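Local coordinates for protein flavodoxin (Fusobacterium nucleatum, PDB 6OHK) that binds flavin mononucleotide and probably serves as a low-potential electron donor to several redox enzymes, at residues Val55-Thr58 and Ala64-Ala67; Ile9-Leu14 and Gly20-Ile25; Val85-Leu90 and Tyr106-Val111. The protein carries 1 engineered substitution. All coordinates share one frame; numbering follows the deposited sequence.

Interaction 1: residues Val55-Thr58 and Ala64-Ala67; sequences VTPT and AHAA. With FMN (flavin mononucleotide), chain B.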
# COMPACT_ATOMS: atom_id res chain seq x y z
N VAL A 55 1.67 -3.00 -1.19
CA VAL A 55 1.33 -2.37 -2.47
C VAL A 55 0.51 -3.34 -3.30
O VAL A 55 0.91 -4.49 -3.50
CB VAL A 55 2.61 -1.99 -3.23
CG1 VAL A 55 2.25 -1.21 -4.49
CG2 VAL A 55 3.61 -1.25 -2.35
N THR A 56 -0.61 -2.87 -3.83
CA THR A 56 -1.38 -3.70 -4.76
C THR A 56 -2.07 -2.86 -5.83
O THR A 56 -2.64 -1.82 -5.51
CB THR A 56 -2.42 -4.57 -4.03
OG1 THR A 56 -3.02 -5.50 -4.96
CG2 THR A 56 -3.50 -3.74 -3.34
N PRO A 57 -2.09 -3.33 -7.07
CA PRO A 57 -3.09 -2.85 -8.03
C PRO A 57 -4.45 -3.42 -7.69
O PRO A 57 -4.62 -4.30 -6.86
CB PRO A 57 -2.56 -3.39 -9.35
CG PRO A 57 -1.94 -4.73 -8.96
CD PRO A 57 -1.30 -4.46 -7.61
N THR A 58 -5.47 -2.92 -8.37
CA THR A 58 -6.85 -3.32 -8.13
C THR A 58 -7.38 -4.03 -9.36
O THR A 58 -7.16 -3.58 -10.50
CB THR A 58 -7.70 -2.08 -7.91
OG1 THR A 58 -6.99 -1.16 -7.07
CG2 THR A 58 -9.08 -2.40 -7.41
N ALA A 64 -7.89 -6.68 -4.37
CA ALA A 64 -6.44 -6.66 -4.56
C ALA A 64 -6.07 -7.66 -5.65
O ALA A 64 -6.89 -8.45 -6.12
CB ALA A 64 -5.75 -6.98 -3.24
N HIS A 65 -4.81 -7.66 -6.05
CA HIS A 65 -4.31 -8.68 -6.96
C HIS A 65 -4.54 -10.06 -6.35
O HIS A 65 -4.52 -10.22 -5.14
CB HIS A 65 -2.82 -8.41 -7.15
CG HIS A 65 -2.13 -9.31 -8.13
ND1 HIS A 65 -1.75 -10.60 -7.83
CD2 HIS A 65 -1.71 -9.07 -9.39
CE1 HIS A 65 -1.15 -11.13 -8.88
NE2 HIS A 65 -1.11 -10.21 -9.83
N ALA A 66 -4.72 -11.06 -7.22
CA ALA A 66 -4.99 -12.42 -6.77
C ALA A 66 -3.95 -12.93 -5.80
O ALA A 66 -4.29 -13.72 -4.91
CB ALA A 66 -5.08 -13.37 -7.96
N ALA A 67 -2.67 -12.57 -5.97
CA ALA A 67 -1.67 -13.09 -5.05
C ALA A 67 -1.87 -12.56 -3.64
O ALA A 67 -1.58 -13.26 -2.68
CB ALA A 67 -0.27 -12.76 -5.54
N1 FMN B . -8.45 -0.11 -11.12
C2 FMN B . -9.23 0.31 -10.03
O2 FMN B . -8.99 1.32 -9.45
N3 FMN B . -10.35 -0.51 -9.66
C4 FMN B . -10.73 -1.66 -10.29
O4 FMN B . -11.70 -2.27 -9.87
C4A FMN B . -9.94 -2.05 -11.40
N5 FMN B . -10.28 -3.22 -12.09
C5A FMN B . -9.49 -3.51 -13.23
C6 FMN B . -9.87 -4.60 -14.04
C7 FMN B . -9.12 -4.93 -15.15
C7M FMN B . -9.61 -6.19 -15.89
C8 FMN B . -8.05 -4.14 -15.53
C8M FMN B . -7.23 -4.57 -16.73
C9 FMN B . -7.67 -3.06 -14.74
C9A FMN B . -8.40 -2.74 -13.62
N10 FMN B . -8.00 -1.61 -12.81
C10 FMN B . -8.82 -1.27 -11.75
C1' FMN B . -6.84 -0.79 -13.17
C2' FMN B . -5.51 -1.48 -12.74
O2' FMN B . -5.45 -1.71 -11.35
C3' FMN B . -4.33 -0.55 -13.11
O3' FMN B . -4.26 -0.51 -14.52
C4' FMN B . -2.97 -0.91 -12.52
O4' FMN B . -2.06 0.14 -12.84
C5' FMN B . -2.42 -2.23 -13.03
O5' FMN B . -1.26 -2.54 -12.28
P FMN B . -0.30 -3.74 -12.72
O1P FMN B . 0.81 -3.70 -11.69
O2P FMN B . -1.04 -5.04 -12.73
O3P FMN B . 0.22 -3.40 -14.13
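T56 and P57, extended near the end of strand 51-59, lie alongside A64 and H65, whose backbones are also extended until the chain turns into helix 66-69. The contact is tied together by the hydroxyl of T56. Its OG1 accepts the backbone N-H of H65 in an almost straight bond, with N 3.0 Å from OG1 and an N-H...O angle of 176°. The same OG1 gives its own proton to the next carbonyl, P57 O, 2.8 Å away in the carbonyl plane and on a lone pair. Threonine suits this buried place because one hydroxyl both donates and accepts; with OG1 anti to the backbone N (chi1 -172°), it points at the returning chain. The methyl of A64 fills in beside it, its CB 3.5 Å from T56 OG1, small enough to lie close to both branches of the threonine. H65 follows as the N-cap: its ND1 takes the N-H of A67 at 2.9 Å, satisfying an amide of the first helical turn, while P57 CG comes up to the edge of the imidazole.

On the strand's other flank is the cofactor. FMN O2' is held twice by the backbone of T58, receiving its N-H and donating to T58 O at 2.7 Å. The methyl of T58 sits above the flavin ring plane, over its N3-C4 side, CG2 3.2 Å from FMN N3, and P57 CB comes 3.3 Å from FMN O5' beside the ribityl-phosphate link.

Around this turn, T56 is joined by backbone hydrogen bonds to V88 and L90 of strand 84-90, V55 to F10 of strand 7-11. W68 packs on T56 and M69 on A64, and T18 of helix 17-28 touches V55 and P57.

Interaction 2: residues Ile9-Leu14 and Gly20-Ile25; sequences IFYATL and GIVDEI. With FMN (flavin mononucleotide), chain B.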
# COMPACT_ATOMS: atom_id res chain seq x y z
N ILE A 9 8.82 -4.22 2.06
CA ILE A 9 7.96 -3.79 0.97
C ILE A 9 7.43 -5.03 0.28
O ILE A 9 8.21 -5.87 -0.20
CB ILE A 9 8.75 -2.93 -0.03
CG1 ILE A 9 9.45 -1.77 0.67
CG2 ILE A 9 7.84 -2.47 -1.15
CD1 ILE A 9 10.40 -1.01 -0.23
N PHE A 10 6.12 -5.17 0.24
CA PHE A 10 5.45 -6.35 -0.32
C PHE A 10 4.50 -5.89 -1.41
O PHE A 10 3.70 -4.99 -1.17
CB PHE A 10 4.67 -7.06 0.76
CG PHE A 10 5.57 -7.71 1.80
CD1 PHE A 10 6.14 -6.97 2.84
CD2 PHE A 10 5.90 -9.05 1.70
CE1 PHE A 10 7.01 -7.56 3.72
CE2 PHE A 10 6.77 -9.64 2.59
CZ PHE A 10 7.32 -8.90 3.59
N TYR A 11 4.62 -6.46 -2.61
CA TYR A 11 3.80 -6.03 -3.74
C TYR A 11 3.33 -7.22 -4.54
O TYR A 11 3.86 -8.33 -4.42
CB TYR A 11 4.57 -5.03 -4.63
CG TYR A 11 5.60 -5.70 -5.48
CD1 TYR A 11 6.85 -6.00 -4.98
CD2 TYR A 11 5.31 -6.06 -6.80
CE1 TYR A 11 7.79 -6.66 -5.76
CE2 TYR A 11 6.26 -6.72 -7.58
CZ TYR A 11 7.49 -7.01 -7.04
OH TYR A 11 8.40 -7.69 -7.89
N ALA A 12 2.38 -6.96 -5.43
CA ALA A 12 1.99 -7.88 -6.48
C ALA A 12 1.79 -7.07 -7.74
O ALA A 12 1.55 -5.88 -7.69
CB ALA A 12 0.70 -8.60 -6.12
N THR A 13 1.84 -7.75 -8.89
CA THR A 13 1.63 -7.08 -10.18
C THR A 13 1.07 -8.07 -11.18
O THR A 13 1.45 -9.24 -11.16
CB THR A 13 2.92 -6.46 -10.71
OG1 THR A 13 2.65 -5.67 -11.86
CG2 THR A 13 3.94 -7.51 -11.09
N LEU A 14 0.16 -7.62 -12.04
CA LEU A 14 -0.22 -8.42 -13.21
C LEU A 14 0.55 -7.99 -14.45
O LEU A 14 1.20 -8.82 -15.09
CB LEU A 14 -1.72 -8.33 -13.46
CG LEU A 14 -2.21 -9.16 -14.66
CD1 LEU A 14 -2.04 -10.66 -14.44
CD2 LEU A 14 -3.66 -8.80 -14.98
N GLY A 20 7.18 -0.61 -11.32
CA GLY A 20 7.74 0.70 -11.45
C GLY A 20 7.49 1.55 -10.22
O GLY A 20 8.36 2.32 -9.82
N ILE A 21 6.30 1.44 -9.64
CA ILE A 21 5.99 2.17 -8.42
C ILE A 21 6.90 1.71 -7.29
O ILE A 21 7.41 2.53 -6.52
CB ILE A 21 4.50 1.98 -8.05
CG1 ILE A 21 3.56 2.76 -8.97
CG2 ILE A 21 4.23 2.29 -6.59
CD1 ILE A 21 4.04 3.97 -9.60
N VAL A 22 7.12 0.41 -7.17
CA VAL A 22 8.02 -0.08 -6.15
C VAL A 22 9.42 0.45 -6.36
O VAL A 22 10.11 0.82 -5.41
CB VAL A 22 7.96 -1.62 -6.09
CG1 VAL A 22 9.09 -2.22 -5.25
CG2 VAL A 22 6.59 -2.05 -5.60
N ASP A 23 9.88 0.51 -7.61
CA ASP A 23 11.19 1.09 -7.89
C ASP A 23 11.27 2.54 -7.44
O ASP A 23 12.31 2.98 -6.91
CB ASP A 23 11.50 1.00 -9.38
CG ASP A 23 11.85 -0.40 -9.83
OD1 ASP A 23 12.22 -1.25 -8.98
OD2 ASP A 23 11.76 -0.65 -11.06
N GLU A 24 10.20 3.31 -7.61
CA GLU A 24 10.19 4.68 -7.13
C GLU A 24 10.23 4.74 -5.61
O GLU A 24 10.96 5.57 -5.04
CB GLU A 24 8.96 5.42 -7.69
CG GLU A 24 9.02 5.51 -9.20
CD GLU A 24 7.89 6.29 -9.85
OE1 GLU A 24 7.95 7.53 -9.82
OE2 GLU A 24 6.97 5.66 -10.43
N ILE A 25 9.45 3.91 -4.93
CA ILE A 25 9.49 3.84 -3.48
C ILE A 25 10.90 3.52 -3.01
O ILE A 25 11.44 4.17 -2.10
CB ILE A 25 8.48 2.79 -2.97
CG1 ILE A 25 7.05 3.27 -3.20
CG2 ILE A 25 8.74 2.46 -1.50
CD1 ILE A 25 6.00 2.18 -3.00
N1 FMN B . -8.45 -0.11 -11.12
C2 FMN B . -9.23 0.31 -10.03
O2 FMN B . -8.99 1.32 -9.45
N3 FMN B . -10.35 -0.51 -9.66
C4 FMN B . -10.73 -1.66 -10.29
O4 FMN B . -11.70 -2.27 -9.87
C4A FMN B . -9.94 -2.05 -11.40
N5 FMN B . -10.28 -3.22 -12.09
C5A FMN B . -9.49 -3.51 -13.23
C6 FMN B . -9.87 -4.60 -14.04
C7 FMN B . -9.12 -4.93 -15.15
C7M FMN B . -9.61 -6.19 -15.89
C8 FMN B . -8.05 -4.14 -15.53
C8M FMN B . -7.23 -4.57 -16.73
C9 FMN B . -7.67 -3.06 -14.74
C9A FMN B . -8.40 -2.74 -13.62
N10 FMN B . -8.00 -1.61 -12.81
C10 FMN B . -8.82 -1.27 -11.75
C1' FMN B . -6.84 -0.79 -13.17
C2' FMN B . -5.51 -1.48 -12.74
O2' FMN B . -5.45 -1.71 -11.35
C3' FMN B . -4.33 -0.55 -13.11
O3' FMN B . -4.26 -0.51 -14.52
C4' FMN B . -2.97 -0.91 -12.52
O4' FMN B . -2.06 0.14 -12.84
C5' FMN B . -2.42 -2.23 -13.03
O5' FMN B . -1.26 -2.54 -12.28
P FMN B . -0.30 -3.74 -12.72
O1P FMN B . 0.81 -3.70 -11.69
O2P FMN B . -1.04 -5.04 -12.73
O3P FMN B . 0.22 -3.40 -14.13
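The first beta-alpha step of the flavodoxin fold brings I9 and Y11 of strand 7-11 against V22 and I25 of helix 17-28, with the loop that binds the FMN phosphate between the two elements. The axes of 9-11 and 20-25 run nearly antiparallel, at 170°, and approach to 10.1 Å. At the end nearer the cofactor, V22 pushes its CG2 branch against the base of the tyrosine, 3.7 Å from Y11 CB, and the two side chains cross at about a right angle. The first torsion of Y11 (chi1 75°) sets CG between the backbone N and the carbonyl carbon, where it too meets this methyl. The other branch of V22 looks toward I9, with V22 CG1 4.3 Å from I9 CG2. One turn further along the helix, I9 CD1 and I25 CG2 come within 4.1 Å as the two isoleucines slide past each other in opposite directions. Branched aliphatic residues suit this layer: the two methyls of V22 reach Y11 and I9, I9 likewise touches both V22 and I25, and none needs a polar partner.

In this beta-alpha-beta unit, which continues into strand 34-38, the turn after the strand cradles the phosphate. T13 donates its hydroxyl to it, OG1 lying 2.7 Å from FMN O1P, and L14 N gives its N-H to FMN O2P at 2.9 Å. T13 OG1 also bonds to the backbone N of G16, an engineered glycine. T15, T17 and T18 add hydroxyl bonds to FMN, and the N-terminal end of helix 17-28 probably favours the anionic phosphate. F10 turns the opposite way from I9 and Y11 and stacks on F37.

Interaction 3: residues Val85-Leu90 and Tyr106-Val111; sequences VGLVGL and YLYDIV. With FMN (flavin mononucleotide), chain B.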
# COMPACT_ATOMS: atom_id res chain seq x y z
N VAL A 85 2.19 0.31 9.25
CA VAL A 85 1.96 -0.12 7.87
C VAL A 85 1.46 1.03 7.03
O VAL A 85 0.47 1.70 7.40
CB VAL A 85 0.92 -1.25 7.86
CG1 VAL A 85 0.73 -1.80 6.47
CG2 VAL A 85 1.31 -2.35 8.84
N GLY A 86 2.08 1.24 5.88
CA GLY A 86 1.54 2.09 4.84
C GLY A 86 1.04 1.25 3.68
O GLY A 86 1.68 0.26 3.31
N LEU A 87 -0.10 1.64 3.12
CA LEU A 87 -0.75 0.95 2.02
C LEU A 87 -0.68 1.80 0.76
O LEU A 87 -0.94 3.02 0.83
CB LEU A 87 -2.21 0.70 2.38
CG LEU A 87 -2.44 -0.04 3.66
CD1 LEU A 87 -3.95 -0.09 3.95
CD2 LEU A 87 -1.86 -1.44 3.64
N VAL A 88 -0.35 1.16 -0.35
CA VAL A 88 -0.30 1.82 -1.66
C VAL A 88 -1.20 1.06 -2.61
O VAL A 88 -1.03 -0.14 -2.79
CB VAL A 88 1.13 1.86 -2.22
CG1 VAL A 88 1.14 2.61 -3.57
CG2 VAL A 88 2.07 2.54 -1.22
N GLY A 89 -2.13 1.76 -3.24
CA GLY A 89 -2.96 1.19 -4.28
C GLY A 89 -2.62 1.79 -5.63
O GLY A 89 -2.25 2.96 -5.72
N LEU A 90 -2.78 1.00 -6.68
CA LEU A 90 -2.79 1.47 -8.07
C LEU A 90 -4.15 1.14 -8.66
O LEU A 90 -4.70 0.07 -8.39
CB LEU A 90 -1.77 0.76 -8.91
CG LEU A 90 -0.32 1.21 -8.76
CD1 LEU A 90 0.32 0.60 -7.56
CD2 LEU A 90 0.42 0.78 -9.98
N TYR A 106 -8.95 -4.46 1.64
CA TYR A 106 -8.76 -5.82 2.16
C TYR A 106 -7.56 -5.89 3.09
O TYR A 106 -7.60 -6.57 4.12
CB TYR A 106 -8.62 -6.82 1.02
CG TYR A 106 -9.89 -6.98 0.26
CD1 TYR A 106 -10.17 -6.19 -0.85
CD2 TYR A 106 -10.83 -7.92 0.65
CE1 TYR A 106 -11.36 -6.29 -1.50
CE2 TYR A 106 -12.03 -8.04 -0.03
CZ TYR A 106 -12.28 -7.22 -1.10
OH TYR A 106 -13.49 -7.34 -1.79
N LEU A 107 -6.48 -5.19 2.74
CA LEU A 107 -5.27 -5.19 3.55
C LEU A 107 -5.49 -4.38 4.82
O LEU A 107 -5.12 -4.81 5.92
CB LEU A 107 -4.11 -4.65 2.72
CG LEU A 107 -3.89 -5.36 1.39
CD1 LEU A 107 -2.67 -4.75 0.69
CD2 LEU A 107 -3.68 -6.86 1.56
N TYR A 108 -6.09 -3.19 4.68
CA TYR A 108 -6.36 -2.32 5.83
C TYR A 108 -7.12 -3.06 6.91
O TYR A 108 -6.77 -3.00 8.09
CB TYR A 108 -7.19 -1.13 5.36
CG TYR A 108 -7.56 -0.15 6.45
CD1 TYR A 108 -8.71 -0.27 7.20
CD2 TYR A 108 -6.73 0.91 6.73
CE1 TYR A 108 -9.02 0.67 8.20
CE2 TYR A 108 -7.01 1.83 7.70
CZ TYR A 108 -8.16 1.71 8.43
OH TYR A 108 -8.43 2.68 9.41
N ASP A 109 -8.20 -3.73 6.53
CA ASP A 109 -9.07 -4.30 7.55
C ASP A 109 -8.34 -5.37 8.34
O ASP A 109 -8.55 -5.48 9.56
CB ASP A 109 -10.32 -4.88 6.91
CG ASP A 109 -11.35 -3.82 6.50
OD1 ASP A 109 -11.24 -2.65 6.87
OD2 ASP A 109 -12.31 -4.21 5.79
N ILE A 110 -7.47 -6.13 7.68
CA ILE A 110 -6.71 -7.16 8.38
C ILE A 110 -5.67 -6.56 9.30
O ILE A 110 -5.53 -6.98 10.45
CB ILE A 110 -6.09 -8.14 7.37
CG1 ILE A 110 -7.19 -8.96 6.71
CG2 ILE A 110 -5.07 -9.03 8.06
CD1 ILE A 110 -6.80 -9.70 5.46
N VAL A 111 -4.90 -5.57 8.82
CA VAL A 111 -3.88 -4.95 9.65
C VAL A 111 -4.51 -4.41 10.92
O VAL A 111 -4.01 -4.61 12.02
CB VAL A 111 -3.15 -3.85 8.86
CG1 VAL A 111 -2.23 -3.07 9.77
CG2 VAL A 111 -2.38 -4.46 7.72
N1 FMN B . -8.45 -0.11 -11.12
C2 FMN B . -9.23 0.31 -10.03
O2 FMN B . -8.99 1.32 -9.45
N3 FMN B . -10.35 -0.51 -9.66
C4 FMN B . -10.73 -1.66 -10.29
O4 FMN B . -11.70 -2.27 -9.87
C4A FMN B . -9.94 -2.05 -11.40
N5 FMN B . -10.28 -3.22 -12.09
C5A FMN B . -9.49 -3.51 -13.23
C6 FMN B . -9.87 -4.60 -14.04
C7 FMN B . -9.12 -4.93 -15.15
C7M FMN B . -9.61 -6.19 -15.89
C8 FMN B . -8.05 -4.14 -15.53
C8M FMN B . -7.23 -4.57 -16.73
C9 FMN B . -7.67 -3.06 -14.74
C9A FMN B . -8.40 -2.74 -13.62
N10 FMN B . -8.00 -1.61 -12.81
C10 FMN B . -8.82 -1.27 -11.75
C1' FMN B . -6.84 -0.79 -13.17
C2' FMN B . -5.51 -1.48 -12.74
O2' FMN B . -5.45 -1.71 -11.35
C3' FMN B . -4.33 -0.55 -13.11
O3' FMN B . -4.26 -0.51 -14.52
C4' FMN B . -2.97 -0.91 -12.52
O4' FMN B . -2.06 0.14 -12.84
C5' FMN B . -2.42 -2.23 -13.03
O5' FMN B . -1.26 -2.54 -12.28
P FMN B . -0.30 -3.74 -12.72
O1P FMN B . 0.81 -3.70 -11.69
O2P FMN B . -1.04 -5.04 -12.73
O3P FMN B . 0.22 -3.40 -14.13
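V111 N donates to L107 O at 3.0 Å, the i to i-4 bond of the helix, which sets L107 and V111 one turn apart so that both meet strand 84-90. V111 approaches V85 tip to tip, its CG1 3.7 Å from V85 CG2. L87 works with both of its methyls: CD2 rests 4.0 Å from L107 CB, and CD1 reaches 3.7 Å from Y108 CB. A leucine suits this spot because its forked end spans two consecutive helix residues.

This is another beta-alpha unit of the flavodoxin fold, strand 84-90 and helix 103-113 leading on to strand 117-118. The axes of 85-90 and 106-111 approach to 9.6 Å and run nearly antiparallel, at 166°, and V118 of the next strand touches L87, Y108 and V111. With CG anti to its backbone N (chi1 180°), Y108 carries its ring away from the helix so that L87 CD1 meets the ring edge; L87 and Y108 cross at about a right angle. V88 points away from the helix, touching V55, and L90 lies at the FMN end, with CD2 3.8 Å from FMN O4'.

How the interactions relate
All three contacts are mainly buried, each reaching the surface through one partly exposed residue (H65, Y11 and Y108 in turn), and share one central sheet, in which strand 51-59 lies between strands 7-11 and 84-90. Interactions 2 and 3 are beta-alpha packing, apolar between strand and helix, but their helices cover opposite faces of the sheet; they meet where I21 CG1 touches L90 CD2. Interaction 1, at the C-terminal end of its strand, is polar instead, built on a hydroxyl and a helix cap. Its strand is stitched to the others by backbone bonds and T58 OG1 to L90 O. Of FMN, 9-14 holds the phosphate and 55-58 the ribityl chain and flavin, while 85-90 supplies mostly an apolar neighbour.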